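Local coordinates for crossover junction endodeoxyribonuclease Hjc (Sulfolobus solfataricus, PDB 4TKK), which resolves Holliday junctions during genetic recombination, as a magnesium-dependent homodimeric endonuclease that cuts paired nicks into opposing strands of four-way DNA junctions, at residues 38-43 with 77-82; 63-68 with 112-117. The protein carries 1 engineered substitution. All blocks are in the same frame, centred on the assembly; numbering follows the deposited sequence.

Contact 1: residues 38-43 with 77-82; sequences DPIPDI and IEFARK
The ring of F79 lies with one face under P41: CD of the proline sits 3.7 Å from the ring centroid and only 22° off the ring normal, a CH-pi contact. It is shifted toward the CG side, where P41 CD comes 3.5 Å from F79 CG. I40 meets the far end of the same ring with its branch methyl CG2, 3.7 Å from F79 CE2. P39 adds just its carbonyl O, which stands 4.3 Å from F79 CD2; both approach obliquely, neither over a face nor at an edge. F79 reaches this far from the helix because its CG is anti to the backbone N (chi1 -168°), which swings the ring out toward residues 38-43. Proline suits the site well, since the CD methylene next to its ring nitrogen is a somewhat polarised C-H donor for an aromatic face, and the rigid ring holds it in place. Branched isoleucine offers a methyl to the ring end, and phenylalanine is long and flat enough to meet both.

At the outer end the chemistry turns to charge. The carboxylates of D38 and E78 approach to 4.1 Å between their OD2 and OE2 atoms, a like-charge pair that is probably eased by K82. One helical turn on from E78, K82 NZ forms a salt bridge of 2.8 Å with E78 OE2. L53 of strand 50-55 touches both P41 and F79, while A25 of the second subunit packs on F79.

Apolar packing thus sets helix 70-83 against the loop that leads into strand 43-47. D42, next after P41, is an inferred magnesium ligand; it and I43 both face I54 in a classic beta bulge, beside the inferred metal site of this PD-(D/E)XK nuclease fold.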
loop_
_atom_site.group_PDB
_atom_site.type_symbol
_atom_site.label_atom_id
_atom_site.label_comp_id
_atom_site.label_asym_id
_atom_site.label_seq_id
_atom_site.Cartn_x
_atom_site.Cartn_y
_atom_site.Cartn_z
ATOM N N ASP A 38 -1.258 12.222 9.950
ATOM C CA ASP A 38 -1.785 12.305 8.581
ATOM C C ASP A 38 -2.669 11.105 8.206
ATOM O O ASP A 38 -2.254 9.969 8.433
ATOM C CB ASP A 38 -0.658 12.522 7.561
ATOM C CG ASP A 38 -0.383 13.979 7.209
ATOM O OD1 ASP A 38 -0.972 14.878 7.865
ATOM O OD2 ASP A 38 0.417 14.223 6.273
ATOM N N PRO A 39 -3.898 11.322 7.671
ATOM C CA PRO A 39 -4.768 10.175 7.373
ATOM C C PRO A 39 -4.300 9.258 6.256
ATOM O O PRO A 39 -3.782 9.711 5.239
ATOM C CB PRO A 39 -6.131 10.803 7.073
ATOM C CG PRO A 39 -5.897 12.205 6.849
ATOM C CD PRO A 39 -4.558 12.604 7.355
ATOM N N ILE A 40 -4.448 7.955 6.489
ATOM C CA ILE A 40 -4.151 6.863 5.567
ATOM C C ILE A 40 -5.513 6.262 5.254
ATOM O O ILE A 40 -6.237 5.982 6.198
ATOM C CB ILE A 40 -3.185 5.813 6.209
ATOM C CG1 ILE A 40 -1.826 6.463 6.586
ATOM C CG2 ILE A 40 -2.995 4.587 5.299
ATOM C CD1 ILE A 40 -0.884 5.567 7.389
ATOM N N PRO A 41 -5.890 6.030 3.970
ATOM C CA PRO A 41 -7.187 5.371 3.693
ATOM C C PRO A 41 -7.289 4.049 4.439
ATOM O O PRO A 41 -6.275 3.374 4.631
ATOM C CB PRO A 41 -7.167 5.162 2.176
ATOM C CG PRO A 41 -6.210 6.174 1.668
ATOM C CD PRO A 41 -5.144 6.262 2.716
ATOM N N ASP A 42 -8.497 3.719 4.925
ATOM C CA ASP A 42 -8.760 2.509 5.711
ATOM C C ASP A 42 -8.228 1.247 5.086
ATOM O O ASP A 42 -7.597 0.450 5.766
ATOM C CB ASP A 42 -10.260 2.362 5.997
ATOM C CG ASP A 42 -10.800 3.520 6.784
ATOM O OD1 ASP A 42 -10.159 3.903 7.768
ATOM O OD2 ASP A 42 -11.887 4.019 6.432
ATOM N N ILE A 43 -8.469 1.081 3.791
ATOM C CA ILE A 43 -8.055 -0.104 3.051
ATOM C C ILE A 43 -7.176 0.285 1.874
ATOM O O ILE A 43 -7.521 1.166 1.092
ATOM C CB ILE A 43 -9.302 -0.945 2.623
ATOM C CG1 ILE A 43 -10.120 -1.407 3.868
ATOM C CG2 ILE A 43 -8.924 -2.123 1.714
ATOM C CD1 ILE A 43 -11.522 -1.918 3.574
ATOM N N ILE A 77 -6.883 12.215 0.020
ATOM C CA ILE A 77 -6.718 12.641 -1.379
ATOM C C ILE A 77 -5.221 12.775 -1.652
ATOM O O ILE A 77 -4.757 12.339 -2.693
ATOM C CB ILE A 77 -7.487 13.932 -1.718
ATOM C CG1 ILE A 77 -8.985 13.650 -1.815
ATOM C CG2 ILE A 77 -6.975 14.578 -3.025
ATOM C CD1 ILE A 77 -9.799 14.905 -1.819
ATOM N N GLU A 78 -4.470 13.320 -0.684
ATOM C CA GLU A 78 -3.029 13.486 -0.785
ATOM C C GLU A 78 -2.360 12.120 -0.816
ATOM O O GLU A 78 -1.499 11.905 -1.672
ATOM C CB GLU A 78 -2.511 14.353 0.356
ATOM C CG GLU A 78 -1.046 14.730 0.237
ATOM C CD GLU A 78 -0.575 15.296 1.556
ATOM O OE1 GLU A 78 -1.082 16.371 1.948
ATOM O OE2 GLU A 78 0.246 14.635 2.230
ATOM N N PHE A 79 -2.807 11.174 0.052
ATOM C CA PHE A 79 -2.285 9.807 0.041
ATOM C C PHE A 79 -2.503 9.185 -1.349
ATOM O O PHE A 79 -1.585 8.583 -1.916
ATOM C CB PHE A 79 -2.959 8.965 1.125
ATOM C CG PHE A 79 -2.261 7.648 1.364
ATOM C CD1 PHE A 79 -2.456 6.573 0.502
ATOM C CD2 PHE A 79 -1.450 7.468 2.476
ATOM C CE1 PHE A 79 -1.799 5.361 0.710
ATOM C CE2 PHE A 79 -0.833 6.233 2.718
ATOM C CZ PHE A 79 -1.010 5.186 1.830
ATOM N N ALA A 80 -3.703 9.394 -1.914
ATOM C CA ALA A 80 -4.081 8.897 -3.232
ATOM C C ALA A 80 -3.273 9.528 -4.309
ATOM O O ALA A 80 -2.809 8.816 -5.186
ATOM C CB ALA A 80 -5.563 9.135 -3.499
ATOM N N ARG A 81 -3.137 10.874 -4.269
ATOM C CA ARG A 81 -2.409 11.669 -5.259
ATOM C C ARG A 81 -0.945 11.256 -5.295
ATOM O O ARG A 81 -0.430 10.991 -6.373
ATOM C CB ARG A 81 -2.588 13.166 -5.009
ATOM C CG ARG A 81 -3.538 13.800 -6.013
ATOM C CD ARG A 81 -4.563 14.678 -5.347
ATOM N NE ARG A 81 -4.214 16.101 -5.344
ATOM C CZ ARG A 81 -3.791 16.788 -4.283
ATOM N NH1 ARG A 81 -3.612 16.179 -3.111
ATOM N NH2 ARG A 81 -3.524 18.083 -4.388
ATOM N N LYS A 82 -0.329 11.076 -4.121
ATOM C CA LYS A 82 1.070 10.688 -4.002
ATOM C C LYS A 82 1.315 9.250 -4.446
ATOM O O LYS A 82 2.275 8.975 -5.172
ATOM C CB LYS A 82 1.548 10.853 -2.564
ATOM C CG LYS A 82 1.683 12.283 -2.132
ATOM C CD LYS A 82 2.064 12.283 -0.667
ATOM C CE LYS A 82 2.481 13.644 -0.226
ATOM N NZ LYS A 82 2.699 13.690 1.239
#

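Contact 2: residues 63-68 with 112-117; sequences EGKIYV and NYVADS
K65 lays the end of its chain obliquely across V114, its NZ 3.6 Å from V114 CG2, before reaching D116. A bend at chi2 (-148°) helps bring the ammonium group to D116, where NZ and OD1 form a salt bridge of 2.6 Å. The bond arrives on the anti side of the carboxylate, 30° out of its plane, and the same OD1 also pairs with R106. A long, flexible lysine suits this partly exposed place, its methylenes lying over valine while its charge finds the aspartate; an alanine here would probably leave D116 with R106 but without its second cation, and V114 CG2 less covered.

Next along the chain from K65 the strands run antiparallel. V68 and Y113 are a hydrogen-bonded pair, V68 N to Y113 O at 2.8 Å and Y113 N to V68 O at 2.9 Å, both in the carbonyl plane of the acceptor. Between Y67 and V114, a non-hydrogen-bonded pair, the side chains touch through Y67 CB and V114 CG1 at 3.8 Å. Toward the loop end I66 O accepts from A115 N, and a water bridges I66 N to A115 O. On the face of I66, V68, Y113 and A115, the small A115 brings its CB to 4.0 Å from I66 CB.

Strands 66-68 and 113-115 are the inner pair of a small four-stranded antiparallel sheet, flanked by 59-60 and 106-107. I66 and V68 pack on strand 86-93 of the main sheet, and V68 and Y113 on A73 of helix 70-83, while N112 OD1 accepts from R70 N at the start of that helix.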
loop_
_atom_site.group_PDB
_atom_site.type_symbol
_atom_site.label_atom_id
_atom_site.label_comp_id
_atom_site.label_asym_id
_atom_site.label_seq_id
_atom_site.Cartn_x
_atom_site.Cartn_y
_atom_site.Cartn_z
ATOM N N GLU A 63 -30.382 14.341 7.191
ATOM C CA GLU A 63 -31.078 13.788 6.044
ATOM C C GLU A 63 -30.422 12.509 5.472
ATOM O O GLU A 63 -31.054 11.797 4.709
ATOM C CB GLU A 63 -31.169 14.849 4.938
ATOM C CG GLU A 63 -32.002 16.074 5.294
ATOM C CD GLU A 63 -33.435 15.812 5.714
ATOM O OE1 GLU A 63 -34.018 14.794 5.273
ATOM O OE2 GLU A 63 -33.981 16.636 6.482
ATOM N N GLY A 64 -29.165 12.252 5.798
ATOM C CA GLY A 64 -28.438 11.106 5.264
ATOM C C GLY A 64 -27.415 11.438 4.187
ATOM O O GLY A 64 -26.804 10.521 3.618
ATOM N N LYS A 65 -27.221 12.741 3.884
ATOM C CA LYS A 65 -26.217 13.172 2.926
ATOM C C LYS A 65 -24.844 12.833 3.487
ATOM O O LYS A 65 -24.519 13.206 4.607
ATOM C CB LYS A 65 -26.330 14.664 2.598
ATOM C CG LYS A 65 -26.819 14.889 1.179
ATOM C CD LYS A 65 -26.243 16.148 0.564
ATOM C CE LYS A 65 -26.445 16.127 -0.935
ATOM N NZ LYS A 65 -25.847 17.318 -1.588
ATOM N N ILE A 66 -24.101 12.008 2.753
ATOM C CA ILE A 66 -22.772 11.552 3.141
ATOM C C ILE A 66 -21.762 12.624 2.805
ATOM O O ILE A 66 -21.837 13.243 1.748
ATOM C CB ILE A 66 -22.438 10.214 2.429
ATOM C CG1 ILE A 66 -23.447 9.121 2.849
ATOM C CG2 ILE A 66 -20.995 9.768 2.710
ATOM C CD1 ILE A 66 -23.657 8.037 1.843
ATOM N N TYR A 67 -20.793 12.814 3.696
ATOM C CA TYR A 67 -19.722 13.766 3.501
ATOM C C TYR A 67 -18.511 13.340 4.272
ATOM O O TYR A 67 -18.627 12.583 5.239
ATOM C CB TYR A 67 -20.147 15.215 3.831
ATOM C CG TYR A 67 -20.341 15.482 5.302
ATOM C CD1 TYR A 67 -21.576 15.276 5.912
ATOM C CD2 TYR A 67 -19.293 15.939 6.088
ATOM C CE1 TYR A 67 -21.756 15.512 7.274
ATOM C CE2 TYR A 67 -19.458 16.173 7.447
ATOM C CZ TYR A 67 -20.697 15.976 8.030
ATOM O OH TYR A 67 -20.847 16.215 9.367
ATOM N N VAL A 68 -17.341 13.816 3.819
ATOM C CA VAL A 68 -16.038 13.621 4.472
ATOM C C VAL A 68 -15.553 15.050 4.769
ATOM O O VAL A 68 -15.584 15.920 3.882
ATOM C CB VAL A 68 -15.037 12.809 3.585
ATOM C CG1 VAL A 68 -13.684 12.668 4.267
ATOM C CG2 VAL A 68 -15.616 11.431 3.230
ATOM N N ASN A 112 -15.231 20.442 2.224
ATOM C CA ASN A 112 -15.770 19.139 2.602
ATOM C C ASN A 112 -16.168 18.455 1.330
ATOM O O ASN A 112 -16.408 19.134 0.330
ATOM C CB ASN A 112 -16.979 19.282 3.534
ATOM C CG ASN A 112 -16.648 19.879 4.879
ATOM O OD1 ASN A 112 -15.583 19.689 5.441
ATOM N ND2 ASN A 112 -17.557 20.628 5.436
ATOM N N TYR A 113 -16.242 17.122 1.347
ATOM C CA TYR A 113 -16.584 16.380 0.132
ATOM C C TYR A 113 -17.884 15.660 0.367
ATOM O O TYR A 113 -17.966 14.864 1.286
ATOM C CB TYR A 113 -15.427 15.426 -0.275
ATOM C CG TYR A 113 -14.213 16.172 -0.791
ATOM C CD1 TYR A 113 -13.358 16.842 0.080
ATOM C CD2 TYR A 113 -13.944 16.253 -2.155
ATOM C CE1 TYR A 113 -12.257 17.556 -0.387
ATOM C CE2 TYR A 113 -12.838 16.964 -2.637
ATOM C CZ TYR A 113 -11.994 17.609 -1.747
ATOM O OH TYR A 113 -10.876 18.289 -2.190
ATOM N N VAL A 114 -18.913 15.977 -0.420
ATOM C CA VAL A 114 -20.220 15.360 -0.241
ATOM C C VAL A 114 -20.650 14.439 -1.355
ATOM O O VAL A 114 -20.364 14.709 -2.522
ATOM C CB VAL A 114 -21.371 16.295 0.293
ATOM C CG1 VAL A 114 -20.831 17.581 0.917
ATOM C CG2 VAL A 114 -22.422 16.606 -0.760
ATOM N N ALA A 115 -21.342 13.351 -0.983
ATOM C CA ALA A 115 -21.899 12.420 -1.955
ATOM C C ALA A 115 -23.302 12.905 -2.245
ATOM O O ALA A 115 -24.199 12.730 -1.426
ATOM C CB ALA A 115 -21.907 10.992 -1.412
ATOM N N ASP A 116 -23.480 13.599 -3.380
ATOM C CA ASP A 116 -24.794 14.099 -3.784
ATOM C C ASP A 116 -25.733 12.911 -4.023
ATOM O O ASP A 116 -25.249 11.804 -4.252
ATOM C CB ASP A 116 -24.681 15.011 -5.021
ATOM C CG ASP A 116 -24.080 16.387 -4.731
ATOM O OD1 ASP A 116 -24.146 16.834 -3.557
ATOM O OD2 ASP A 116 -23.569 17.030 -5.683
ATOM N N SER A 117 -27.060 13.112 -3.880
ATOM C CA SER A 117 -28.056 12.046 -4.054
ATOM C C SER A 117 -27.979 11.369 -5.434
ATOM O O SER A 117 -28.144 10.152 -5.518
ATOM C CB SER A 117 -29.462 12.559 -3.760
ATOM O OG SER A 117 -29.786 13.658 -4.594
HETATM O O HOH W 1 -25.131 11.090 0.357
#

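Helix 70-83 joins the two sites: contact 1 uses its later turns, while strand 66-68 of contact 2 leads directly into its start. They also touch, I77 CD1 lying 3.5 Å from Y113 CZ, although their centres are about 19 Å apart. Both lie near the inferred metal site, contact 1 through D42 and P41, contact 2 through V68, whose side chain is about 5 Å from that of E55. Contact 1 is partly buried, reaches the second subunit, and is held by proline, isoleucine and phenylalanine packing. Contact 2 is a surface contact that no other chain of the assembly touches, its strands tied through backbone bonds and a salt bridge.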